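Local atomic coordinates of uncharacterized protein (Uncultured organism, PDB entry 5IBZ), a protein that belongs to the putative cyclase family, may have arylformamidase activity, and binds acetylphosphate. Residues A133-R136 and G142-K145; D25-Q28 and A32-I35; Q305-Y308 and G314-L317; W236-R241 and R273-Y278. All coordinates share one frame; numbering follows the deposited sequence. Where two conformers were deposited one is given.

Interaction 1 (A133-R136 and G142-K145)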
loop_
_atom_site.group_PDB
_atom_site.type_symbol
_atom_site.label_atom_id
_atom_site.label_comp_id
_atom_site.label_asym_id
_atom_site.label_seq_id
_atom_site.Cartn_x
_atom_site.Cartn_y
_atom_site.Cartn_z
ATOM N N ALA B 133 -17.576 -20.322 -0.400
ATOM C CA ALA B 133 -16.763 -20.391 -1.625
ATOM C C ALA B 133 -16.989 -19.203 -2.571
ATOM O O ALA B 133 -16.192 -18.980 -3.486
ATOM C CB ALA B 133 -17.043 -21.704 -2.356
ATOM N N ALA B 134 -18.060 -18.434 -2.355
ATOM C CA ALA B 134 -18.324 -17.238 -3.156
ATOM C C ALA B 134 -17.444 -16.052 -2.767
ATOM O O ALA B 134 -17.374 -15.044 -3.486
ATOM C CB ALA B 134 -19.797 -16.841 -3.040
ATOM N N ILE B 135 -16.782 -16.152 -1.621
ATOM C CA ILE B 135 -16.020 -15.034 -1.073
ATOM C C ILE B 135 -14.565 -15.402 -1.301
ATOM O O ILE B 135 -14.020 -16.241 -0.581
ATOM C CB ILE B 135 -16.312 -14.812 0.419
ATOM C CG1 ILE B 135 -17.820 -14.839 0.704
ATOM C CG2 ILE B 135 -15.697 -13.506 0.941
ATOM C CD1 ILE B 135 -18.636 -13.833 -0.069
ATOM N N ARG B 136 -13.959 -14.781 -2.306
ATOM C CA ARG B 136 -12.677 -15.218 -2.849
ATOM C C ARG B 136 -11.638 -14.098 -2.762
ATOM O O ARG B 136 -11.930 -12.992 -2.300
ATOM C CB ARG B 136 -12.845 -15.680 -4.308
ATOM C CG ARG B 136 -13.869 -16.846 -4.530
ATOM C CD ARG B 136 -14.350 -16.989 -6.040
ATOM N NE ARG B 136 -15.590 -17.782 -6.154
ATOM C CZ ARG B 136 -16.417 -17.730 -7.182
ATOM N NH1 ARG B 136 -16.165 -16.903 -8.189
ATOM N NH2 ARG B 136 -17.504 -18.497 -7.196
ATOM N N GLY B 142 -13.235 -11.177 -5.303
ATOM C CA GLY B 142 -13.518 -10.761 -3.944
ATOM C C GLY B 142 -14.792 -11.404 -3.446
ATOM O O GLY B 142 -15.062 -12.560 -3.754
ATOM N N ALA B 143 -15.586 -10.649 -2.700
ATOM C CA ALA B 143 -16.923 -11.104 -2.334
ATOM C C ALA B 143 -17.837 -11.065 -3.575
ATOM O O ALA B 143 -18.388 -10.012 -3.918
ATOM C CB ALA B 143 -17.472 -10.255 -1.219
ATOM N N THR B 144 -17.991 -12.198 -4.263
ATOM C CA THR B 144 -18.728 -12.219 -5.525
ATOM C C THR B 144 -20.230 -12.182 -5.286
ATOM O O THR B 144 -21.015 -11.885 -6.199
ATOM C CB THR B 144 -18.391 -13.456 -6.385
ATOM O OG1 THR B 144 -18.841 -14.664 -5.746
ATOM C CG2 THR B 144 -16.901 -13.518 -6.652
ATOM N N LYS B 145 -20.601 -12.481 -4.047
ATOM C CA LYS B 145 -21.939 -12.266 -3.519
ATOM C C LYS B 145 -21.764 -11.549 -2.181
ATOM O O LYS B 145 -20.761 -11.734 -1.489
ATOM C CB LYS B 145 -22.695 -13.591 -3.357
ATOM C CG LYS B 145 -23.148 -14.204 -4.671
ATOM C CD LYS B 145 -24.013 -15.432 -4.482
ATOM C CE LYS B 145 -24.616 -15.844 -5.811
ATOM N NZ LYS B 145 -25.627 -16.924 -5.611
#
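Thr144 grips the carbonyl of Ala134 twice: its hydroxyl OG1 donates to Ala134 O over 2.7 Å, in the carbonyl plane and on a lone pair, and its backbone N reaches the same Ala134 O at 3.0 Å. With OG1 placed between its own backbone N and carbonyl carbon (chi1 66°), both donors face one acceptor. A third bond runs the other way, from Arg136 N to Gly142 O at 2.9 Å, the donor standing above the carbonyl plane. These bonds flank Ile135 and Ala143, which form a single beta bridge. The guanidinium of Arg136 lies with one face over Thr144 OG1, while its NE donates within the group's plane to Ala133 O at 3.0 Å; that bond ties the long side chain back onto the 3-10 turn it has just left. Packing is modest: Ile135 CD1 touches Ala143 CB at 3.9 Å, and Arg136 NH1 rests near Thr144 CG2. Ile135 also packs on Ala100 of the second subunit, and Arg136 on Asp82 of the third. The doubly bonded Ala134 carbonyl implies a loop closed mainly by polar backbone bonds, with the Thr144 hydroxyl adding a second bond beside the Ile135-Ala143 bridge where subunits meet.

Interaction 2 (D25-Q28 and A32-I35)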
loop_
_atom_site.group_PDB
_atom_site.type_symbol
_atom_site.label_atom_id
_atom_site.label_comp_id
_atom_site.label_asym_id
_atom_site.label_seq_id
_atom_site.Cartn_x
_atom_site.Cartn_y
_atom_site.Cartn_z
ATOM N N ASP B 25 -35.002 -15.644 -1.873
ATOM C CA ASP B 25 -33.840 -16.494 -1.701
ATOM C C ASP B 25 -32.652 -16.077 -2.584
ATOM O O ASP B 25 -31.581 -16.651 -2.471
ATOM C CB ASP B 25 -34.239 -17.950 -1.945
ATOM C CG ASP B 25 -35.123 -18.503 -0.810
ATOM O OD1 ASP B 25 -34.786 -18.279 0.375
ATOM O OD2 ASP B 25 -36.154 -19.134 -1.094
ATOM N N ASP B 26 -32.824 -15.033 -3.400
ATOM C CA ASP B 26 -31.678 -14.499 -4.153
ATOM C C ASP B 26 -31.231 -13.129 -3.635
ATOM O O ASP B 26 -30.281 -12.540 -4.158
ATOM C CB ASP B 26 -31.989 -14.409 -5.658
ATOM C CG ASP B 26 -31.944 -15.764 -6.348
ATOM O OD1 ASP B 26 -31.186 -16.643 -5.892
ATOM O OD2 ASP B 26 -32.660 -15.947 -7.355
ATOM N N ASP B 27 -31.868 -12.644 -2.577
ATOM C CA ASP B 27 -31.487 -11.375 -1.967
ATOM C C ASP B 27 -30.033 -11.355 -1.488
ATOM O O ASP B 27 -29.542 -12.320 -0.896
ATOM C CB ASP B 27 -32.387 -11.054 -0.787
ATOM C CG ASP B 27 -31.950 -9.812 -0.071
ATOM O OD1 ASP B 27 -31.954 -8.738 -0.728
ATOM O OD2 ASP B 27 -31.601 -9.909 1.129
ATOM N N GLN B 28 -29.367 -10.235 -1.741
ATOM C CA GLN B 28 -28.028 -9.989 -1.217
ATOM C C GLN B 28 -27.923 -8.767 -0.328
ATOM O O GLN B 28 -26.815 -8.429 0.077
ATOM C CB GLN B 28 -27.021 -9.844 -2.364
ATOM C CG GLN B 28 -26.881 -11.097 -3.187
ATOM C CD GLN B 28 -25.789 -10.987 -4.226
ATOM O OE1 GLN B 28 -24.681 -10.553 -3.932
ATOM N NE2 GLN B 28 -26.101 -11.374 -5.457
ATOM N N ALA B 32 -30.754 -4.162 5.037
ATOM C CA ALA B 32 -30.811 -2.904 4.299
ATOM C C ALA B 32 -32.158 -2.740 3.568
ATOM O O ALA B 32 -32.604 -1.614 3.296
ATOM C CB ALA B 32 -29.641 -2.817 3.325
ATOM N N ASN B 33 -32.840 -3.843 3.280
ATOM C CA ASN B 33 -34.150 -3.752 2.654
ATOM C C ASN B 33 -35.241 -3.132 3.539
ATOM O O ASN B 33 -36.318 -2.769 3.043
ATOM C CB ASN B 33 -34.584 -5.137 2.186
ATOM C CG ASN B 33 -33.723 -5.661 1.054
ATOM O OD1 ASN B 33 -33.423 -4.950 0.089
ATOM N ND2 ASN B 33 -33.283 -6.908 1.184
ATOM N N TYR B 34 -34.970 -2.995 4.836
ATOM C CA TYR B 34 -35.867 -2.281 5.729
ATOM C C TYR B 34 -35.825 -0.761 5.479
ATOM O O TYR B 34 -36.746 -0.063 5.884
ATOM C CB TYR B 34 -35.531 -2.541 7.189
ATOM C CG TYR B 34 -35.830 -3.916 7.737
ATOM C CD1 TYR B 34 -37.056 -4.533 7.544
ATOM C CD2 TYR B 34 -34.884 -4.578 8.514
ATOM C CE1 TYR B 34 -37.303 -5.770 8.075
ATOM C CE2 TYR B 34 -35.126 -5.813 9.056
ATOM C CZ TYR B 34 -36.333 -6.408 8.849
ATOM O OH TYR B 34 -36.566 -7.649 9.411
ATOM N N ILE B 35 -34.766 -0.249 4.842
ATOM C CA ILE B 35 -34.723 1.168 4.524
ATOM C C ILE B 35 -35.412 1.381 3.169
ATOM O O ILE B 35 -34.903 1.013 2.111
ATOM C CB ILE B 35 -33.293 1.728 4.497
ATOM C CG1 ILE B 35 -32.575 1.405 5.814
ATOM C CG2 ILE B 35 -33.356 3.217 4.220
ATOM C CD1 ILE B 35 -31.100 1.871 5.893
#
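Asp27 directs its carboxylate at the amide of Asn33, the two side chains approaching from opposite directions. Asn33 ND2 donates to Asp27 OD1 over 3.0 Å through a fairly straight N-H...O. The acceptor lies close to the amide plane, yet the donor meets OD1 from above the carboxylate plane, 46° out of it. The two flat groups are turned 55° against each other. Together the two side chains span the 9.3 Å between Asp27 CA and Asn33 CA. The aspartate manages its share with CG anti to its own N (chi1 175°), which carries the carboxylate out toward the 3-10 turn holding Asn33.

The carboxylate has further partners: OD1 accepts from Arg29 N, and OD2 from Gly30 N and the hydroxyl of Tyr127. The other end of the Asn33 amide is held too: Asn33 OD1 accepts from Arg29 NH1. An alanine in place of Asp27 removes both oxygens, and would probably leave Asn33 ND2 and the amides of Arg29 and Gly30 without the carboxylate they share, so that the turn could shift. With one probably charged carboxylate collecting backbone and side-chain donors from the next few residues and from Tyr127, this surface loop ahead of helix 37-44 is organised about a single acidic group, while Arg29 binds the other end of the asparagine amide.

Interaction 3 (Q305-Y308 and G314-L317)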
loop_
_atom_site.group_PDB
_atom_site.type_symbol
_atom_site.label_atom_id
_atom_site.label_comp_id
_atom_site.label_asym_id
_atom_site.label_seq_id
_atom_site.Cartn_x
_atom_site.Cartn_y
_atom_site.Cartn_z
ATOM N N GLN B 305 -23.478 6.254 4.120
ATOM C CA GLN B 305 -23.241 5.425 2.937
ATOM C C GLN B 305 -21.809 4.876 2.926
ATOM O O GLN B 305 -20.863 5.545 3.334
ATOM C CB GLN B 305 -23.536 6.228 1.663
ATOM C CG GLN B 305 -22.559 7.383 1.363
ATOM C CD GLN B 305 -22.945 8.737 1.986
ATOM O OE1 GLN B 305 -23.489 8.812 3.092
ATOM N NE2 GLN B 305 -22.610 9.810 1.284
ATOM N N PRO B 306 -21.654 3.637 2.464
ATOM C CA PRO B 306 -20.308 3.110 2.285
ATOM C C PRO B 306 -19.688 3.623 0.994
ATOM O O PRO B 306 -20.394 4.170 0.144
ATOM C CB PRO B 306 -20.545 1.607 2.182
ATOM C CG PRO B 306 -21.833 1.530 1.431
ATOM C CD PRO B 306 -22.671 2.715 1.917
ATOM N N LEU B 307 -18.383 3.455 0.842
ATOM C CA LEU B 307 -17.759 3.669 -0.468
ATOM C C LEU B 307 -18.229 2.577 -1.435
ATOM O O LEU B 307 -18.557 1.457 -1.024
ATOM C CB LEU B 307 -16.241 3.646 -0.385
ATOM C CG LEU B 307 -15.606 4.721 0.490
ATOM C CD1 LEU B 307 -14.118 4.521 0.538
ATOM C CD2 LEU B 307 -15.935 6.123 -0.054
ATOM N N TYR B 308 -18.251 2.909 -2.719
ATOM C CA TYR B 308 -18.633 1.962 -3.757
ATOM C C TYR B 308 -17.414 1.100 -4.150
ATOM O O TYR B 308 -16.630 1.475 -5.043
ATOM C CB TYR B 308 -19.193 2.730 -4.963
ATOM C CG TYR B 308 -19.698 1.920 -6.134
ATOM C CD1 TYR B 308 -19.763 0.533 -6.097
ATOM C CD2 TYR B 308 -20.041 2.551 -7.318
ATOM C CE1 TYR B 308 -20.191 -0.200 -7.188
ATOM C CE2 TYR B 308 -20.466 1.821 -8.422
ATOM C CZ TYR B 308 -20.533 0.448 -8.350
ATOM O OH TYR B 308 -20.950 -0.288 -9.448
ATOM N N GLY B 314 -16.481 -4.678 3.432
ATOM C CA GLY B 314 -16.797 -3.572 4.322
ATOM C C GLY B 314 -16.273 -2.295 3.704
ATOM O O GLY B 314 -15.738 -2.305 2.601
ATOM N N SER B 315 -16.386 -1.195 4.426
ATOM C CA SER B 315 -15.951 0.090 3.915
ATOM C C SER B 315 -15.682 1.071 5.030
ATOM O O SER B 315 -16.403 1.064 6.024
ATOM C CB SER B 315 -17.028 0.684 3.027
ATOM O OG SER B 315 -16.638 1.952 2.547
ATOM N N PRO B 316 -14.686 1.948 4.848
ATOM C CA PRO B 316 -14.609 3.151 5.673
ATOM C C PRO B 316 -15.730 4.090 5.311
ATOM O O PRO B 316 -16.361 3.974 4.255
ATOM C CB PRO B 316 -13.232 3.751 5.334
ATOM C CG PRO B 316 -12.876 3.192 4.058
ATOM C CD PRO B 316 -13.566 1.867 3.895
ATOM N N LEU B 317 -16.019 5.004 6.217
ATOM C CA LEU B 317 -17.000 6.029 5.912
ATOM C C LEU B 317 -16.857 7.198 6.856
ATOM O O LEU B 317 -16.077 7.166 7.796
ATOM C CB LEU B 317 -18.405 5.467 5.977
ATOM C CG LEU B 317 -18.902 5.154 7.376
ATOM C CD1 LEU B 317 -20.442 5.291 7.388
ATOM C CD2 LEU B 317 -18.525 3.764 7.782
HETATM O O HOH W 1 -18.184 6.038 2.839
#
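Gln305-Tyr308 is extended and passes across Gly314-Leu317, nearest at Pro306 CA and Ser315 CA, 5.5 Å apart. The contact closes the loop that leads into strand 314-316, the outermost strand at one end of the large mixed sheet within this chain. Ser315 makes the polar link. With OG anti to the backbone N (chi1 178°), the hydroxyl reaches across and accepts from Leu307 N over 2.9 Å, with an N-H...O angle of 152°. The same OG donates to Pro316 O at 2.7 Å, in the carbonyl plane and on a lone pair, so the serine relays between an amide of one segment and a carbonyl of its own. A valine at Ser315 would probably leave the buried Leu307 amide without this acceptor and Pro316 O without this donor.

Apolar groups pack beside the hydrogen bonds. Pro306 CB lies against Ser315 CB at 3.7 Å, and Leu307 crosses Pro316 at about a right angle, its CD1 4.0 Å from Pro316 CG. Leu317 brings its CB up to the carbonyl oxygen of Gln305. Ser315 is backbone-bonded to Trp114 of the neighbouring strand 113-115. The second subunit covers the loop: Asn318 ND2 of that subunit bonds to Pro306 O, its backbone O to Gln305 NE2, and Leu317 of the same subunit packs on Leu307. Between the segments, a water donates to Gln305 O at 2.8 Å and to Pro316 O at 3.1 Å.

Interaction 4 (W236-R241 and R273-Y278)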
loop_
_atom_site.group_PDB
_atom_site.type_symbol
_atom_site.label_atom_id
_atom_site.label_comp_id
_atom_site.label_asym_id
_atom_site.label_seq_id
_atom_site.Cartn_x
_atom_site.Cartn_y
_atom_site.Cartn_z
ATOM N N TRP B 236 -33.893 -8.769 20.076
ATOM C CA TRP B 236 -34.433 -7.404 20.091
ATOM C C TRP B 236 -34.108 -6.667 18.785
ATOM O O TRP B 236 -34.971 -6.014 18.198
ATOM C CB TRP B 236 -33.887 -6.649 21.300
ATOM C CG TRP B 236 -34.385 -5.258 21.461
ATOM C CD1 TRP B 236 -35.604 -4.858 21.953
ATOM C CD2 TRP B 236 -33.671 -4.069 21.134
ATOM N NE1 TRP B 236 -35.670 -3.485 21.968
ATOM C CE2 TRP B 236 -34.499 -2.981 21.461
ATOM C CE3 TRP B 236 -32.401 -3.819 20.604
ATOM C CZ2 TRP B 236 -34.100 -1.663 21.270
ATOM C CZ3 TRP B 236 -32.013 -2.509 20.411
ATOM C CH2 TRP B 236 -32.855 -1.453 20.741
ATOM N N ILE B 237 -32.866 -6.767 18.342
ATOM C CA ILE B 237 -32.461 -6.171 17.079
ATOM C C ILE B 237 -33.330 -6.691 15.947
ATOM O O ILE B 237 -33.751 -5.930 15.069
ATOM C CB ILE B 237 -30.957 -6.453 16.815
ATOM C CG1 ILE B 237 -30.108 -5.600 17.761
ATOM C CG2 ILE B 237 -30.606 -6.125 15.381
ATOM C CD1 ILE B 237 -28.671 -6.055 17.908
ATOM N N HIS B 238 -33.601 -7.993 15.958
ATOM C CA HIS B 238 -34.520 -8.596 14.989
ATOM C C HIS B 238 -35.943 -8.033 15.070
ATOM O O HIS B 238 -36.511 -7.648 14.038
ATOM C CB HIS B 238 -34.568 -10.118 15.171
ATOM C CG HIS B 238 -35.567 -10.802 14.284
ATOM N ND1 HIS B 238 -36.677 -11.452 14.777
ATOM C CD2 HIS B 238 -35.618 -10.944 12.936
ATOM C CE1 HIS B 238 -37.371 -11.958 13.769
ATOM N NE2 HIS B 238 -36.744 -11.676 12.644
ATOM N N GLU B 239 -36.482 -8.010 16.292
ATOM C CA GLU B 239 -37.828 -7.511 16.576
ATOM C C GLU B 239 -38.053 -6.140 15.994
ATOM O O GLU B 239 -39.094 -5.872 15.384
ATOM C CB GLU B 239 -38.065 -7.443 18.092
ATOM C CG GLU B 239 -38.260 -8.778 18.744
ATOM C CD GLU B 239 -38.154 -8.728 20.251
ATOM O OE1 GLU B 239 -37.439 -9.592 20.811
ATOM O OE2 GLU B 239 -38.821 -7.862 20.876
ATOM N N GLN B 240 -37.057 -5.284 16.207
ATOM C CA GLN B 240 -37.136 -3.858 15.912
ATOM C C GLN B 240 -36.894 -3.537 14.434
ATOM O O GLN B 240 -37.054 -2.388 14.014
ATOM C CB GLN B 240 -36.137 -3.090 16.783
ATOM C CG GLN B 240 -36.456 -3.127 18.282
ATOM C CD GLN B 240 -37.767 -2.443 18.610
ATOM O OE1 GLN B 240 -38.091 -1.401 18.046
ATOM N NE2 GLN B 240 -38.529 -3.021 19.523
ATOM N N ARG B 241 -36.541 -4.542 13.643
ATOM C CA ARG B 241 -36.364 -4.395 12.201
ATOM C C ARG B 241 -35.348 -3.292 11.901
ATOM O O ARG B 241 -35.503 -2.503 10.968
ATOM C CB ARG B 241 -37.715 -4.156 11.511
ATOM C CG ARG B 241 -38.576 -5.416 11.516
ATOM C CD ARG B 241 -39.886 -5.213 10.745
ATOM N NE ARG B 241 -40.874 -4.485 11.530
ATOM C CZ ARG B 241 -42.051 -4.058 11.063
ATOM N NH1 ARG B 241 -42.377 -4.231 9.789
ATOM N NH2 ARG B 241 -42.893 -3.424 11.873
ATOM N N ARG B 273 -24.760 -13.302 9.559
ATOM C CA ARG B 273 -25.278 -14.470 8.853
ATOM C C ARG B 273 -26.775 -14.696 9.021
ATOM O O ARG B 273 -27.476 -14.903 8.034
ATOM C CB ARG B 273 -24.538 -15.730 9.296
ATOM C CG ARG B 273 -25.091 -16.995 8.682
ATOM C CD ARG B 273 -24.492 -18.182 9.340
ATOM N NE ARG B 273 -24.796 -19.429 8.671
ATOM C CZ ARG B 273 -25.798 -20.242 8.969
ATOM N NH1 ARG B 273 -26.677 -19.921 9.913
ATOM N NH2 ARG B 273 -25.939 -21.387 8.303
ATOM N N ASP B 274 -27.267 -14.711 10.254
ATOM C CA ASP B 274 -28.640 -15.132 10.456
ATOM C C ASP B 274 -29.631 -14.007 10.106
ATOM O O ASP B 274 -30.636 -14.264 9.432
ATOM C CB ASP B 274 -28.835 -15.612 11.900
ATOM C CG ASP B 274 -28.010 -16.849 12.226
ATOM O OD1 ASP B 274 -27.779 -17.659 11.316
ATOM O OD2 ASP B 274 -27.593 -17.011 13.392
ATOM N N LEU B 275 -29.382 -12.784 10.575
ATOM C CA LEU B 275 -30.313 -11.667 10.338
ATOM C C LEU B 275 -30.008 -10.803 9.113
ATOM O O LEU B 275 -30.891 -10.083 8.616
ATOM C CB LEU B 275 -30.354 -10.752 11.567
ATOM C CG LEU B 275 -30.741 -11.381 12.904
ATOM C CD1 LEU B 275 -30.922 -10.278 13.952
ATOM C CD2 LEU B 275 -31.982 -12.230 12.792
ATOM N N GLY B 276 -28.769 -10.842 8.633
ATOM C CA GLY B 276 -28.363 -9.954 7.562
ATOM C C GLY B 276 -28.360 -8.493 8.008
ATOM O O GLY B 276 -28.616 -7.580 7.218
ATOM N N VAL B 277 -28.032 -8.269 9.277
ATOM C CA VAL B 277 -27.934 -6.926 9.862
ATOM C C VAL B 277 -26.472 -6.468 9.861
ATOM O O VAL B 277 -25.594 -7.207 10.273
ATOM C CB VAL B 277 -28.525 -6.942 11.284
ATOM C CG1 VAL B 277 -28.199 -5.657 12.047
ATOM C CG2 VAL B 277 -30.051 -7.143 11.221
ATOM N N TYR B 278 -26.228 -5.252 9.385
ATOM C CA TYR B 278 -24.888 -4.718 9.237
ATOM C C TYR B 278 -24.332 -4.251 10.572
ATOM O O TYR B 278 -25.073 -3.849 11.471
ATOM C CB TYR B 278 -24.901 -3.556 8.215
ATOM C CG TYR B 278 -25.288 -4.056 6.848
ATOM C CD1 TYR B 278 -26.624 -4.255 6.518
ATOM C CD2 TYR B 278 -24.335 -4.386 5.904
ATOM C CE1 TYR B 278 -26.991 -4.764 5.293
ATOM C CE2 TYR B 278 -24.688 -4.881 4.670
ATOM C CZ TYR B 278 -26.025 -5.091 4.367
ATOM O OH TYR B 278 -26.397 -5.594 3.124
#
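Apolar packing carries this contact, and Leu275 does most of it. Its CD1 lies 3.8 Å from His238 CB, while its CD2 approaches His238 CD2 obliquely at 3.9 Å, the two side chains crossing at about a right angle. With the histidine CG anti to the backbone N (chi1 176°), the imidazole lies beside the leucine's CD2, and its NE2 makes a weak hydrogen bond to Asn19. Beside it on the same helix, Ile237 CG2 meets Val277 CG1 at 4.1 Å and Leu275 CD1 at 4.4 Å, so a single methyl bridges both.

The polar contacts are made within a segment or with residues outside the two. Arg273 NH1 forms a salt bridge with Asp274 OD1 at 2.9 Å, meeting it nearly along the C-O bond direction; the same arginine makes a cation-pi contact with Tyr122.

The backbones end their helices differently. Arg241, with positive phi, completes a Schellman motif after helix 233-239, and Gly276, also with positive phi, turns the chain out of helix 266-275. From there Val277 leads into strand 278-281, which runs parallel to strand 244-247 beside it. Two helices packed through their C-terminal ends, each followed by a strand of the same sheet, form successive helix-to-strand connections of an alpha/beta fold.

Overall arrangement
From the N terminus, interaction 2 comes first, closing the short loop ahead of helix 37-44. Interaction 1 follows, drawing together a turn in the long connection between strands 120-122 and 158-163. Interaction 4 spans far more chain, joining the ends of helices 233-239 and 266-275, and interaction 3 closes the loop from strand 299-303 to strand 314-316. All four lie in series, with none enclosing or crossing another. Interaction 2 is the meeting point: Gln28 OE1 touches Lys145 CA of interaction 1, and Tyr34 and Ala32 pack on Arg241 and Tyr278 of interaction 4. Interaction 3 stands apart, but shares with interaction 1 a border on the second subunit.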